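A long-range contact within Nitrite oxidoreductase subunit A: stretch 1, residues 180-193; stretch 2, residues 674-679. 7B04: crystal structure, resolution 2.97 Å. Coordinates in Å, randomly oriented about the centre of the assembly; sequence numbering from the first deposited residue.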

# COMPACT_ATOMS: atom_id res chain seq x y z
N TYR B 180 37.44 -5.69 -10.71
CA TYR B 180 37.02 -7.05 -11.01
C TYR B 180 35.90 -7.07 -12.05
O TYR B 180 35.92 -7.89 -12.98
CB TYR B 180 36.56 -7.76 -9.73
CG TYR B 180 37.69 -8.29 -8.88
CD1 TYR B 180 38.35 -9.45 -9.23
CD2 TYR B 180 38.08 -7.63 -7.73
CE1 TYR B 180 39.39 -9.95 -8.46
CE2 TYR B 180 39.11 -8.12 -6.95
CZ TYR B 180 39.76 -9.27 -7.32
OH TYR B 180 40.79 -9.76 -6.54
N ALA B 181 34.92 -6.18 -11.91
CA ALA B 181 33.81 -6.13 -12.86
C ALA B 181 34.29 -5.77 -14.26
O ALA B 181 33.89 -6.40 -15.25
CB ALA B 181 32.76 -5.13 -12.38
N SER B 182 35.15 -4.76 -14.37
CA SER B 182 35.65 -4.35 -15.68
C SER B 182 36.49 -5.44 -16.33
O SER B 182 36.33 -5.73 -17.52
CB SER B 182 36.44 -3.05 -15.56
OG SER B 182 35.61 -1.98 -15.15
N LYS B 183 37.39 -6.06 -15.56
CA LYS B 183 38.18 -7.16 -16.08
C LYS B 183 37.29 -8.30 -16.57
O LYS B 183 37.54 -8.88 -17.64
CB LYS B 183 39.16 -7.66 -15.02
CG LYS B 183 40.33 -6.72 -14.76
CD LYS B 183 41.29 -7.31 -13.73
CE LYS B 183 42.47 -6.38 -13.49
NZ LYS B 183 43.40 -6.93 -12.47
N GLY B 184 36.26 -8.63 -15.80
CA GLY B 184 35.35 -9.68 -16.22
C GLY B 184 34.59 -9.33 -17.48
O GLY B 184 34.35 -10.18 -18.34
N ILE B 185 34.17 -8.06 -17.60
CA ILE B 185 33.47 -7.62 -18.81
C ILE B 185 34.36 -7.79 -20.03
O ILE B 185 33.93 -8.30 -21.07
CB ILE B 185 33.00 -6.17 -18.65
CG1 ILE B 185 31.86 -6.07 -17.63
CG2 ILE B 185 32.55 -5.60 -19.99
CD1 ILE B 185 31.51 -4.66 -17.24
N ILE B 186 35.63 -7.38 -19.91
CA ILE B 186 36.55 -7.49 -21.04
C ILE B 186 36.80 -8.96 -21.39
O ILE B 186 36.81 -9.33 -22.56
CB ILE B 186 37.86 -6.74 -20.74
CG1 ILE B 186 37.59 -5.25 -20.61
CG2 ILE B 186 38.89 -7.00 -21.83
CD1 ILE B 186 38.76 -4.45 -20.08
N HIS B 187 37.00 -9.80 -20.37
CA HIS B 187 37.28 -11.21 -20.63
C HIS B 187 36.10 -11.89 -21.32
O HIS B 187 36.26 -12.53 -22.37
CB HIS B 187 37.61 -11.93 -19.33
CG HIS B 187 37.85 -13.40 -19.49
ND1 HIS B 187 36.84 -14.33 -19.46
CD2 HIS B 187 38.99 -14.10 -19.69
CE1 HIS B 187 37.34 -15.53 -19.63
NE2 HIS B 187 38.65 -15.42 -19.78
N ILE B 188 34.90 -11.76 -20.75
CA ILE B 188 33.75 -12.50 -21.27
C ILE B 188 33.33 -11.98 -22.64
O ILE B 188 33.00 -12.76 -23.54
CB ILE B 188 32.59 -12.45 -20.26
CG1 ILE B 188 33.03 -13.07 -18.93
CG2 ILE B 188 31.39 -13.20 -20.81
CD1 ILE B 188 32.08 -12.81 -17.79
N THR B 189 33.35 -10.65 -22.83
CA THR B 189 33.01 -10.11 -24.15
C THR B 189 34.02 -10.54 -25.19
O THR B 189 33.67 -10.74 -26.35
CB THR B 189 32.89 -8.59 -24.10
OG1 THR B 189 34.08 -8.03 -23.53
CG2 THR B 189 31.68 -8.18 -23.28
N LYS B 190 35.29 -10.68 -24.80
CA LYS B 190 36.30 -11.23 -25.70
C LYS B 190 36.21 -12.74 -25.77
O LYS B 190 36.61 -13.33 -26.78
CB LYS B 190 37.69 -10.79 -25.24
CG LYS B 190 38.86 -11.39 -26.01
CD LYS B 190 38.97 -10.81 -27.42
CE LYS B 190 40.23 -11.31 -28.11
NZ LYS B 190 40.35 -10.80 -29.51
N LYS B 191 35.68 -13.39 -24.73
CA LYS B 191 35.54 -14.84 -24.73
C LYS B 191 34.58 -15.31 -25.82
O LYS B 191 34.84 -16.31 -26.50
CB LYS B 191 35.04 -15.32 -23.36
CG LYS B 191 35.35 -16.78 -23.02
CD LYS B 191 34.22 -17.35 -22.15
CE LYS B 191 34.76 -18.06 -20.92
NZ LYS B 191 33.81 -19.09 -20.40
N TYR B 192 33.47 -14.60 -26.00
CA TYR B 192 32.45 -15.02 -27.00
C TYR B 192 32.42 -14.08 -28.21
O TYR B 192 31.38 -14.07 -28.91
CB TYR B 192 31.07 -15.12 -26.35
CG TYR B 192 30.98 -16.12 -25.22
CD1 TYR B 192 31.13 -15.72 -23.90
CD2 TYR B 192 30.74 -17.46 -25.46
CE1 TYR B 192 31.04 -16.62 -22.85
CE2 TYR B 192 30.66 -18.38 -24.43
CZ TYR B 192 30.81 -17.96 -23.12
OH TYR B 192 30.73 -18.86 -22.09
N SER B 193 33.48 -13.31 -28.46
CA SER B 193 33.41 -12.35 -29.55
C SER B 193 33.62 -13.04 -30.89
O SER B 193 32.77 -12.94 -31.79
CB SER B 193 34.40 -11.19 -29.33
OG SER B 193 35.71 -11.48 -29.78
N ILE B 674 24.92 -17.80 -17.00
CA ILE B 674 25.24 -16.38 -17.11
C ILE B 674 26.48 -16.17 -16.24
O ILE B 674 26.45 -16.40 -15.03
CB ILE B 674 24.08 -15.50 -16.64
CG1 ILE B 674 22.75 -16.04 -17.17
CG2 ILE B 674 24.30 -14.05 -17.09
CD1 ILE B 674 21.61 -15.06 -17.07
N GLU B 675 27.59 -15.83 -16.89
CA GLU B 675 28.94 -15.69 -16.29
C GLU B 675 29.12 -14.48 -15.38
O GLU B 675 30.07 -14.48 -14.62
CB GLU B 675 29.98 -15.83 -17.37
CG GLU B 675 29.66 -16.97 -18.29
CD GLU B 675 30.80 -17.30 -19.21
OE1 GLU B 675 31.79 -16.62 -19.12
OE2 GLU B 675 30.68 -18.23 -20.00
N GLN B 676 28.34 -13.42 -15.56
CA GLN B 676 28.48 -12.28 -14.63
C GLN B 676 27.13 -11.62 -14.39
O GLN B 676 26.60 -11.13 -15.35
CB GLN B 676 29.47 -11.30 -15.24
CG GLN B 676 29.65 -10.04 -14.44
CD GLN B 676 30.94 -9.40 -14.87
OE1 GLN B 676 31.74 -10.00 -15.55
NE2 GLN B 676 31.14 -8.18 -14.45
N ILE B 677 26.63 -11.59 -13.16
CA ILE B 677 25.37 -10.94 -12.83
C ILE B 677 25.68 -9.81 -11.86
O ILE B 677 26.37 -10.01 -10.86
CB ILE B 677 24.36 -11.92 -12.21
CG1 ILE B 677 23.95 -12.99 -13.23
CG2 ILE B 677 23.15 -11.18 -11.68
CD1 ILE B 677 24.73 -14.27 -13.13
N MET B 678 25.17 -8.62 -12.15
CA MET B 678 25.49 -7.43 -11.38
C MET B 678 24.21 -6.67 -11.13
O MET B 678 23.33 -6.60 -11.99
CB MET B 678 26.50 -6.56 -12.13
CG MET B 678 27.84 -7.22 -12.35
SD MET B 678 28.80 -6.37 -13.61
CE MET B 678 29.14 -4.82 -12.81
N SER B 679 24.11 -6.08 -9.94
CA SER B 679 22.92 -5.33 -9.58
C SER B 679 23.31 -4.08 -8.81
O SER B 679 24.11 -4.15 -7.87
CB SER B 679 21.95 -6.18 -8.77
OG SER B 679 20.83 -5.41 -8.36

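Three residues, Glu675, Gln676 and Ile188, account for most of the 357 Å² buried between the two stretches; the CA-to-CB bond of each points toward the opposing stretch. Glu675 covers the largest area, 96 Å². Its chi1 is m and its chi2 t, which extends the carboxylate to the end of the helix, where Lys191 NZ lies 3.3 Å from Glu675 OE2 in a salt bridge; a second, weak hydrogen bond joins Lys191 NZ to Glu675 OE1 at 3.4 Å. The position of Glu675 OE2 is less certain, because its 2.2 Å separation from Tyr192 OH is a clash in the model and supports no bond.

Gln676, with chi1 and chi2 both t, reaches the helix backbone at Gly184, where the CA atoms of the two residues are 7.5 Å apart. The absence of a side chain there matters: an ideal CB on Gly184 would fall 2.7 Å from Gln676 OE1. Gln676 NE2 donates a weak but nearly linear hydrogen bond (175°) to Ala181 O at 3.4 Å.

Ile188 touches both Glu675 and Gln676, its closest atom being CD1 in each case, 3.7 Å from Glu675 CB and 3.6 Å from Gln676 OE1. Farther along the strand, Met678 CE packs against Ala181 CB of the helix at 3.7 Å, the small alanine methyl making an apolar contact.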